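Local coordinates for protein Maltose/maltodextrin transport permease homologue (Bdellovibrio bacteriovorus HD100, PDB 6FFL) that binds maltotriose through its solute-binding domain, which is fused to the transmembrane subunit of a probable maltose/maltodextrin ABC transporter, at residues S66-T74 with M341-W351; P186-F197 with P368-A379. One frame throughout, in Å; residues are numbered along the deposited sequence. Where two conformers were deposited one is given.

Contact 1: residues S66-T74 with M341-W351. With GLC (alpha-D-glucopyranose), chain B.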
loop_
_atom_site.group_PDB
_atom_site.type_symbol
_atom_site.label_atom_id
_atom_site.label_comp_id
_atom_site.label_asym_id
_atom_site.label_seq_id
_atom_site.Cartn_x
_atom_site.Cartn_y
_atom_site.Cartn_z
ATOM N N SER A 66 7.551 1.308 1.793
ATOM C CA SER A 66 8.954 1.509 1.467
ATOM C C SER A 66 9.264 2.891 0.904
ATOM O O SER A 66 10.417 3.317 1.007
ATOM C CB SER A 66 9.431 0.434 0.498
ATOM O OG SER A 66 8.574 0.348 -0.601
ATOM N N ASP A 67 8.287 3.615 0.325
ATOM C CA ASP A 67 8.664 4.934 -0.167
ATOM C C ASP A 67 8.941 5.921 0.958
ATOM O O ASP A 67 9.447 7.017 0.682
ATOM C CB ASP A 67 7.623 5.498 -1.160
ATOM C CG ASP A 67 6.224 5.625 -0.571
ATOM O OD1 ASP A 67 5.531 6.614 -0.909
ATOM O OD2 ASP A 67 5.795 4.711 0.168
ATOM N N GLN A 68 8.697 5.567 2.217
ATOM C CA GLN A 68 9.100 6.542 3.223
ATOM C C GLN A 68 10.615 6.556 3.437
ATOM O O GLN A 68 11.120 7.460 4.112
ATOM C CB GLN A 68 8.319 6.334 4.528
ATOM C CG GLN A 68 8.590 5.088 5.287
ATOM C CD GLN A 68 7.544 4.826 6.370
ATOM O OE1 GLN A 68 6.417 5.321 6.320
ATOM N NE2 GLN A 68 7.927 4.049 7.357
ATOM N N VAL A 69 11.353 5.648 2.791
ATOM C CA VAL A 69 12.814 5.616 2.933
ATOM C C VAL A 69 13.439 6.928 2.464
ATOM O O VAL A 69 14.300 7.504 3.145
ATOM C CB VAL A 69 13.396 4.417 2.162
ATOM C CG1 VAL A 69 14.877 4.619 1.901
ATOM C CG2 VAL A 69 13.157 3.130 2.930
ATOM N N GLY A 70 13.048 7.400 1.282
ATOM C CA GLY A 70 13.630 8.592 0.695
ATOM C C GLY A 70 13.587 9.794 1.615
ATOM O O GLY A 70 14.621 10.387 1.944
ATOM N N PRO A 71 12.383 10.184 2.045
ATOM C CA PRO A 71 12.279 11.323 2.968
ATOM C C PRO A 71 12.978 11.077 4.292
ATOM O O PRO A 71 13.685 11.961 4.790
ATOM C CB PRO A 71 10.765 11.492 3.145
ATOM C CG PRO A 71 10.167 10.900 1.895
ATOM C CD PRO A 71 11.059 9.734 1.563
ATOM N N PHE A 72 12.798 9.892 4.879
ATOM C CA PHE A 72 13.410 9.626 6.177
ATOM C C PHE A 72 14.926 9.666 6.074
ATOM O O PHE A 72 15.603 10.235 6.939
ATOM C CB PHE A 72 12.977 8.261 6.722
ATOM C CG PHE A 72 11.550 8.193 7.218
ATOM C CD1 PHE A 72 10.703 9.291 7.147
ATOM C CD2 PHE A 72 11.063 7.004 7.765
ATOM C CE1 PHE A 72 9.384 9.206 7.604
ATOM C CE2 PHE A 72 9.749 6.904 8.231
ATOM C CZ PHE A 72 8.904 8.012 8.146
ATOM N N ALA A 73 15.481 9.046 5.028
ATOM C CA ALA A 73 16.935 8.993 4.910
ATOM C C ALA A 73 17.520 10.364 4.603
ATOM O O ALA A 73 18.525 10.771 5.210
ATOM C CB ALA A 73 17.342 7.983 3.838
ATOM N N THR A 74 16.908 11.104 3.671
ATOM C CA THR A 74 17.476 12.403 3.317
ATOM C C THR A 74 17.373 13.419 4.448
ATOM O O THR A 74 18.177 14.359 4.487
ATOM C CB THR A 74 16.822 12.974 2.048
ATOM O OG1 THR A 74 15.431 13.217 2.269
ATOM C CG2 THR A 74 16.987 12.029 0.889
ATOM N N MET A 341 7.795 -0.251 -6.288
ATOM C CA MET A 341 7.531 1.013 -5.620
ATOM C C MET A 341 8.784 1.885 -5.646
ATOM O O MET A 341 9.846 1.438 -5.191
ATOM C CB MET A 341 7.109 0.760 -4.174
ATOM C CG MET A 341 6.884 2.021 -3.345
ATOM S SD MET A 341 5.350 2.840 -3.880
ATOM C CE MET A 341 4.452 2.957 -2.335
ATOM N N PRO A 342 8.720 3.106 -6.175
ATOM C CA PRO A 342 9.884 3.998 -6.086
ATOM C C PRO A 342 9.985 4.583 -4.685
ATOM O O PRO A 342 8.983 4.762 -3.993
ATOM C CB PRO A 342 9.588 5.077 -7.137
ATOM C CG PRO A 342 8.094 5.130 -7.221
ATOM C CD PRO A 342 7.602 3.708 -6.932
ATOM N N VAL A 343 11.221 4.845 -4.241
ATOM C CA VAL A 343 11.444 5.267 -2.862
ATOM C C VAL A 343 12.212 6.575 -2.749
ATOM O O VAL A 343 12.456 7.035 -1.634
ATOM C CB VAL A 343 12.146 4.175 -2.024
ATOM C CG1 VAL A 343 11.371 2.843 -2.090
ATOM C CG2 VAL A 343 13.617 3.994 -2.468
ATOM N N THR A 344 12.599 7.196 -3.856
ATOM C CA THR A 344 13.321 8.461 -3.774
ATOM C C THR A 344 12.415 9.547 -3.182
ATOM O O THR A 344 11.185 9.459 -3.275
ATOM C CB THR A 344 13.795 8.898 -5.157
ATOM O OG1 THR A 344 12.656 9.026 -6.012
ATOM C CG2 THR A 344 14.748 7.877 -5.743
ATOM N N PRO A 345 12.987 10.584 -2.559
ATOM C CA PRO A 345 12.130 11.598 -1.920
ATOM C C PRO A 345 11.263 12.346 -2.916
ATOM O O PRO A 345 10.204 12.859 -2.538
ATOM C CB PRO A 345 13.135 12.527 -1.213
ATOM C CG PRO A 345 14.437 12.267 -1.880
ATOM C CD PRO A 345 14.424 10.844 -2.330
ATOM N N GLU A 346 11.669 12.391 -4.190
ATOM C CA GLU A 346 10.871 13.050 -5.211
ATOM C C GLU A 346 9.477 12.439 -5.314
ATOM O O GLU A 346 8.526 13.137 -5.686
ATOM C CB GLU A 346 11.587 12.971 -6.560
ATOM C CG GLU A 346 12.799 13.910 -6.695
ATOM C CD GLU A 346 14.099 13.381 -6.089
ATOM O OE1 GLU A 346 14.116 12.297 -5.476
ATOM O OE2 GLU A 346 15.133 14.069 -6.236
ATOM N N VAL A 347 9.337 11.151 -4.989
ATOM C CA VAL A 347 8.039 10.481 -5.099
ATOM C C VAL A 347 7.034 11.101 -4.142
ATOM O O VAL A 347 5.831 11.157 -4.431
ATOM C CB VAL A 347 8.201 8.967 -4.841
ATOM C CG1 VAL A 347 6.849 8.269 -4.830
ATOM C CG2 VAL A 347 9.091 8.359 -5.891
ATOM N N ARG A 348 7.510 11.586 -2.997
ATOM C CA ARG A 348 6.642 12.249 -2.033
ATOM C C ARG A 348 5.973 13.472 -2.650
ATOM O O ARG A 348 4.768 13.694 -2.466
ATOM C CB ARG A 348 7.468 12.637 -0.802
ATOM C CG ARG A 348 6.739 13.482 0.204
ATOM C CD ARG A 348 5.870 12.617 1.086
ATOM N NE ARG A 348 4.469 12.610 0.666
ATOM C CZ ARG A 348 3.755 11.500 0.484
ATOM N NH1 ARG A 348 4.310 10.311 0.660
ATOM N NH2 ARG A 348 2.476 11.590 0.148
ATOM N N ALA A 349 6.744 14.282 -3.385
ATOM C CA ALA A 349 6.175 15.430 -4.075
ATOM C C ALA A 349 5.142 14.998 -5.107
ATOM O O ALA A 349 4.118 15.670 -5.291
ATOM C CB ALA A 349 7.286 16.238 -4.748
ATOM N N VAL A 350 5.401 13.886 -5.799
ATOM C CA VAL A 350 4.452 13.390 -6.794
ATOM C C VAL A 350 3.141 12.998 -6.126
ATOM O O VAL A 350 2.059 13.388 -6.582
ATOM C CB VAL A 350 5.051 12.217 -7.589
ATOM C CG1 VAL A 350 3.965 11.569 -8.450
ATOM C CG2 VAL A 350 6.197 12.700 -8.482
ATOM N N TRP A 351 3.213 12.217 -5.041
ATOM C CA TRP A 351 1.982 11.820 -4.355
ATOM C C TRP A 351 1.202 13.035 -3.873
ATOM O O TRP A 351 -0.027 13.098 -4.007
ATOM C CB TRP A 351 2.294 10.930 -3.152
ATOM C CG TRP A 351 2.813 9.566 -3.430
ATOM C CD1 TRP A 351 3.874 8.971 -2.807
ATOM C CD2 TRP A 351 2.282 8.587 -4.348
ATOM N NE1 TRP A 351 4.046 7.688 -3.291
ATOM C CE2 TRP A 351 3.085 7.432 -4.235
ATOM C CE3 TRP A 351 1.210 8.578 -5.255
ATOM C CZ2 TRP A 351 2.860 6.284 -4.994
ATOM C CZ3 TRP A 351 0.992 7.430 -6.012
ATOM C CH2 TRP A 351 1.812 6.302 -5.871
HETATM C C1 GLC B . 1.040 4.925 -0.673
HETATM C C2 GLC B . 2.418 5.458 -0.274
HETATM C C3 GLC B . 2.254 6.789 0.468
HETATM C C4 GLC B . 1.488 7.775 -0.397
HETATM C C5 GLC B . 0.139 7.172 -0.815
HETATM C C6 GLC B . -0.538 8.064 -1.851
HETATM O O2 GLC B . 3.126 4.501 0.539
HETATM O O3 GLC B . 3.551 7.347 0.774
HETATM O O4 GLC B . 1.272 8.982 0.350
HETATM O O5 GLC B . 0.371 5.914 -1.459
HETATM O O6 GLC B . -1.912 7.682 -2.074
HETATM O O HOH W 1 9.387 9.038 -1.185
HETATM O O HOH W 2 6.998 8.861 2.330
#
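The indole of W351 offers one face to the glucose unit, with C6 of the sugar 3.7 Å above the ring plane and displaced toward its rim, while the carboxylate of D67 meets the indole at its edge, the two planes turned 80° apart. The bond at that edge, W351 NE1 to D67 OD1, is weak (3.0 Å). The guanidinium of R348 meets the sugar with its edge, O4 lying near its plane, and OD1 of D67 approaches it obliquely. R348 NH2 gives the straighter bond to glucose O4 (2.9 Å, 158°), and R348 NH1 reaches glucose O3 at 3.1 Å. The carboxylate takes the neighbouring hydroxyls one apiece, glucose O3 on D67 OD1 and glucose O2 on D67 OD2, each at 2.7 Å. D67 CG stands between its own backbone N and carbonyl carbon (chi1 59°), which directs the acid to the sugar while CB rests on P342 O, a carbonyl buried there without a polar partner in the model. M341 CE, on a chain bent at chi2 and chi3, lies 3.3 Å from D67 OD2 and borders O2 of the sugar. Behind this pocket wall V343 CG1 packs on S66 O, and the P345 ring lies against G70 and T74 CG2, joining residues 69-74 to the turn that leads into helix 346-362. A water donates to both D67 O and T344 O, bridging the two backbones. R348 NH2 also forms a salt bridge with D352, and E43, E163 and F165 bind the sugar from elsewhere. An aromatic face together with planar polar groups on vicinal hydroxyls is characteristic of periplasmic sugar-binding proteins. O3 donates to D67 and accepts from R348, so its hydroxyl serves in both roles; the nearby arginine would probably favour a charged carboxylate at D67.

Contact 2: residues P186-F197 with P368-A379; sequences PNLNTTALKDTF and PQAAAEQAQITA
With CG anti to the backbone N (chi1 -177°) and a bend at chi2, Q376 turns its amide back over the loop at P186-L188, where both ends of the amide are used. The contact joins two helices of the solute-binding domain, which has the periplasmic-binding-protein fold: the short segments 191-197 and 368-379 of helices 191-205 and 368-384 cross with their N-to-C directions 131° apart, their axes 8.5 Å apart at closest approach, and the loop leading into the first lies along the second. Q376 OE1 accepts from L188 N at 2.7 Å in a fairly straight bond (162°), while NE2 donates to P186 O from above that carbonyl's plane and also to E380. T190 is the N-cap of the first helix, its OG1 accepting from L193 N. Small alanines on helix 368-384 let the loop and helix 191-205 come close: A372 CB meets L193 CD2 between the helices and L188 O in the loop, and A375 and A379 take L188 CD1. N189, at the centre of an inverse gamma turn, touches E373 CG with OD1, its amide nearly perpendicular to the carboxylate. F197 stacks on Y358 of helix 346-362, the third member. P368 O lies at the edge of the F197 ring, in its plane, 3.7 Å from F197 CD2.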
loop_
_atom_site.group_PDB
_atom_site.type_symbol
_atom_site.label_atom_id
_atom_site.label_comp_id
_atom_site.label_asym_id
_atom_site.label_seq_id
_atom_site.Cartn_x
_atom_site.Cartn_y
_atom_site.Cartn_z
ATOM N N PRO A 186 9.353 13.988 -12.126
ATOM C CA PRO A 186 7.922 13.730 -12.320
ATOM C C PRO A 186 7.563 13.758 -13.796
ATOM O O PRO A 186 8.128 14.528 -14.577
ATOM C CB PRO A 186 7.243 14.880 -11.566
ATOM C CG PRO A 186 8.264 15.341 -10.571
ATOM C CD PRO A 186 9.595 15.156 -11.267
ATOM N N ASN A 187 6.621 12.897 -14.174
ATOM C CA ASN A 187 6.104 12.823 -15.533
ATOM C C ASN A 187 4.583 12.818 -15.439
ATOM O O ASN A 187 3.938 11.812 -15.729
ATOM C CB ASN A 187 6.624 11.575 -16.255
ATOM C CG ASN A 187 6.394 11.626 -17.754
ATOM O OD1 ASN A 187 6.498 12.679 -18.376
ATOM N ND2 ASN A 187 6.073 10.481 -18.338
ATOM N N LEU A 188 4.017 13.958 -15.035
ATOM C CA LEU A 188 2.588 14.050 -14.765
ATOM C C LEU A 188 1.808 14.828 -15.811
ATOM O O LEU A 188 0.593 14.624 -15.926
ATOM C CB LEU A 188 2.350 14.695 -13.389
ATOM C CG LEU A 188 3.155 14.095 -12.229
ATOM C CD1 LEU A 188 2.849 14.835 -10.926
ATOM C CD2 LEU A 188 2.848 12.594 -12.117
ATOM N N ASN A 189 2.456 15.717 -16.569
ATOM C CA ASN A 189 1.744 16.494 -17.593
ATOM C C ASN A 189 1.643 15.663 -18.872
ATOM O O ASN A 189 2.247 15.957 -19.908
ATOM C CB ASN A 189 2.438 17.827 -17.850
ATOM C CG ASN A 189 1.639 18.711 -18.802
ATOM O OD1 ASN A 189 0.443 18.491 -19.002
ATOM N ND2 ASN A 189 2.298 19.698 -19.407
ATOM N N THR A 190 0.850 14.598 -18.784
ATOM C CA THR A 190 0.804 13.572 -19.811
ATOM C C THR A 190 -0.634 13.270 -20.184
ATOM O O THR A 190 -1.560 13.481 -19.396
ATOM C CB THR A 190 1.467 12.271 -19.341
ATOM O OG1 THR A 190 0.720 11.727 -18.235
ATOM C CG2 THR A 190 2.906 12.537 -18.911
ATOM N N THR A 191 -0.809 12.762 -21.405
ATOM C CA THR A 191 -2.116 12.240 -21.784
ATOM C C THR A 191 -2.530 11.117 -20.844
ATOM O O THR A 191 -3.707 11.001 -20.475
ATOM C CB THR A 191 -2.089 11.752 -23.235
ATOM O OG1 THR A 191 -1.804 12.856 -24.101
ATOM C CG2 THR A 191 -3.425 11.158 -23.620
ATOM N N ALA A 192 -1.565 10.301 -20.420
ATOM C CA ALA A 192 -1.869 9.162 -19.557
ATOM C C ALA A 192 -2.537 9.610 -18.260
ATOM O O ALA A 192 -3.537 9.023 -17.831
ATOM C CB ALA A 192 -0.591 8.378 -19.260
ATOM N N LEU A 193 -1.999 10.648 -17.615
ATOM C CA LEU A 193 -2.636 11.093 -16.377
ATOM C C LEU A 193 -3.995 11.729 -16.652
ATOM O O LEU A 193 -4.958 11.484 -15.914
ATOM C CB LEU A 193 -1.728 12.062 -15.614
ATOM C CG LEU A 193 -2.303 12.487 -14.260
ATOM C CD1 LEU A 193 -2.534 11.279 -13.319
ATOM C CD2 LEU A 193 -1.414 13.549 -13.595
ATOM N N LYS A 194 -4.100 12.555 -17.700
ATOM C CA LYS A 194 -5.404 13.110 -18.058
ATOM C C LYS A 194 -6.417 11.993 -18.292
ATOM O O LYS A 194 -7.548 12.046 -17.788
ATOM C CB LYS A 194 -5.279 13.994 -19.299
ATOM C CG LYS A 194 -6.608 14.572 -19.791
ATOM C CD LYS A 194 -6.464 15.125 -21.198
ATOM C CE LYS A 194 -6.067 14.027 -22.175
ATOM N NZ LYS A 194 -7.218 13.572 -23.001
ATOM N N ASP A 195 -6.009 10.952 -19.030
ATOM C CA ASP A 195 -6.914 9.849 -19.349
ATOM C C ASP A 195 -7.302 9.072 -18.093
ATOM O O ASP A 195 -8.440 8.588 -17.978
ATOM C CB ASP A 195 -6.262 8.909 -20.371
ATOM C CG ASP A 195 -6.281 9.463 -21.797
ATOM O OD1 ASP A 195 -6.951 10.485 -22.059
ATOM O OD2 ASP A 195 -5.616 8.860 -22.664
ATOM N N THR A 196 -6.367 8.931 -17.151
ATOM C CA THR A 196 -6.669 8.288 -15.873
ATOM C C THR A 196 -7.710 9.081 -15.095
ATOM O O THR A 196 -8.680 8.519 -14.571
ATOM C CB THR A 196 -5.384 8.151 -15.044
ATOM O OG1 THR A 196 -4.467 7.282 -15.725
ATOM C CG2 THR A 196 -5.690 7.558 -13.681
ATOM N N PHE A 197 -7.493 10.393 -14.977
ATOM C CA PHE A 197 -8.490 11.269 -14.375
ATOM C C PHE A 197 -9.847 11.093 -15.038
ATOM O O PHE A 197 -10.877 11.008 -14.356
ATOM C CB PHE A 197 -8.056 12.732 -14.493
ATOM C CG PHE A 197 -6.924 13.119 -13.582
ATOM C CD1 PHE A 197 -6.508 12.285 -12.554
ATOM C CD2 PHE A 197 -6.257 14.323 -13.775
ATOM C CE1 PHE A 197 -5.472 12.662 -11.710
ATOM C CE2 PHE A 197 -5.207 14.704 -12.942
ATOM C CZ PHE A 197 -4.814 13.860 -11.907
ATOM N N PRO A 368 -9.640 17.831 -16.187
ATOM C CA PRO A 368 -8.526 16.863 -16.111
ATOM C C PRO A 368 -7.222 17.314 -16.759
ATOM O O PRO A 368 -6.148 17.119 -16.165
ATOM C CB PRO A 368 -9.112 15.628 -16.812
ATOM C CG PRO A 368 -10.573 15.708 -16.529
ATOM C CD PRO A 368 -10.915 17.190 -16.563
ATOM N N GLN A 369 -7.268 17.907 -17.955
ATOM C CA GLN A 369 -6.021 18.329 -18.592
ATOM C C GLN A 369 -5.306 19.394 -17.764
ATOM O O GLN A 369 -4.090 19.311 -17.541
ATOM C CB GLN A 369 -6.286 18.842 -20.006
ATOM C CG GLN A 369 -4.999 19.199 -20.741
ATOM C CD GLN A 369 -5.237 19.525 -22.200
ATOM O OE1 GLN A 369 -5.752 18.700 -22.954
ATOM N NE2 GLN A 369 -4.870 20.732 -22.605
ATOM N N ALA A 370 -6.045 20.406 -17.300
ATOM C CA ALA A 370 -5.447 21.444 -16.462
ATOM C C ALA A 370 -4.867 20.848 -15.184
ATOM O O ALA A 370 -3.805 21.272 -14.710
ATOM C CB ALA A 370 -6.494 22.514 -16.136
ATOM N N ALA A 371 -5.544 19.850 -14.617
ATOM C CA ALA A 371 -5.056 19.237 -13.383
ATOM C C ALA A 371 -3.743 18.486 -13.598
ATOM O O ALA A 371 -2.859 18.519 -12.732
ATOM C CB ALA A 371 -6.110 18.297 -12.820
ATOM N N ALA A 372 -3.605 17.782 -14.728
ATOM C CA ALA A 372 -2.334 17.120 -15.020
ATOM C C ALA A 372 -1.217 18.140 -15.194
ATOM O O ALA A 372 -0.096 17.938 -14.706
ATOM C CB ALA A 372 -2.467 16.255 -16.276
ATOM N N GLU A 373 -1.502 19.245 -15.886
ATOM C CA GLU A 373 -0.499 20.291 -16.048
ATOM C C GLU A 373 -0.071 20.842 -14.697
ATOM O O GLU A 373 1.126 21.005 -14.430
ATOM C CB GLU A 373 -1.041 21.421 -16.936
ATOM C CG GLU A 373 -1.310 21.025 -18.392
ATOM C CD GLU A 373 -2.284 21.959 -19.118
ATOM O OE1 GLU A 373 -2.542 21.716 -20.319
ATOM O OE2 GLU A 373 -2.791 22.927 -18.503
ATOM N N GLN A 374 -1.034 21.137 -13.823
ATOM C CA GLN A 374 -0.698 21.716 -12.525
ATOM C C GLN A 374 -0.134 20.689 -11.552
ATOM O O GLN A 374 0.581 21.070 -10.616
ATOM C CB GLN A 374 -1.928 22.406 -11.928
ATOM C CG GLN A 374 -2.177 23.775 -12.558
ATOM C CD GLN A 374 -3.618 24.245 -12.443
ATOM O OE1 GLN A 374 -4.192 24.283 -11.354
ATOM N NE2 GLN A 374 -4.203 24.614 -13.573
ATOM N N ALA A 375 -0.435 19.400 -11.744
ATOM C CA ALA A 375 0.244 18.368 -10.966
ATOM C C ALA A 375 1.744 18.391 -11.239
ATOM O O ALA A 375 2.557 18.332 -10.308
ATOM C CB ALA A 375 -0.338 16.986 -11.277
ATOM N N GLN A 376 2.128 18.510 -12.509
ATOM C CA GLN A 376 3.547 18.582 -12.846
ATOM C C GLN A 376 4.193 19.833 -12.256
ATOM O O GLN A 376 5.275 19.762 -11.653
ATOM C CB GLN A 376 3.727 18.553 -14.365
ATOM C CG GLN A 376 5.188 18.551 -14.841
ATOM C CD GLN A 376 5.924 17.275 -14.477
ATOM O OE1 GLN A 376 5.308 16.247 -14.230
ATOM N NE2 GLN A 376 7.253 17.337 -14.450
ATOM N N ILE A 377 3.546 20.991 -12.425
ATOM C CA ILE A 377 4.147 22.238 -11.956
ATOM C C ILE A 377 4.322 22.206 -10.445
ATOM O O ILE A 377 5.384 22.565 -9.922
ATOM C CB ILE A 377 3.310 23.458 -12.399
ATOM C CG1 ILE A 377 3.366 23.625 -13.921
ATOM C CG2 ILE A 377 3.814 24.742 -11.698
ATOM C CD1 ILE A 377 2.205 24.444 -14.487
ATOM N N THR A 378 3.288 21.761 -9.727
ATOM C CA THR A 378 3.337 21.734 -8.268
ATOM C C THR A 378 4.372 20.737 -7.763
ATOM O O THR A 378 5.091 21.016 -6.794
ATOM C CB THR A 378 1.944 21.416 -7.718
ATOM O OG1 THR A 378 1.064 22.507 -8.017
ATOM C CG2 THR A 378 1.982 21.200 -6.216
ATOM N N ALA A 379 4.475 19.575 -8.414
ATOM C CA ALA A 379 5.465 18.578 -8.006
ATOM C C ALA A 379 6.877 19.119 -8.175
ATOM O O ALA A 379 7.724 18.964 -7.284
ATOM C CB ALA A 379 5.295 17.289 -8.813
#

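How the contacts relate
Helix 346-362 connects the two contacts: its first turns belong to contact 1, and it is followed in the chain by helix 368-384 of contact 2. The centres of the two contacts lie about 19 Å apart, yet the two meet directly. V350 CG2 packs on P186 CB at 3.9 Å, V350 CG1 on L188 CD2 at 4.0 Å, and A349 CB on A379 O at 3.7 Å. The segments alternate along the sequence, 66-74 and 186-197 preceding 341-351 and 368-379. Contact 1 supplies four residues of the maltotriose pocket, whereas in contact 2 the F197 side chain is about 11 Å from a bound glucose, consistent with contact 2 packing outside the pocket, against the same helix.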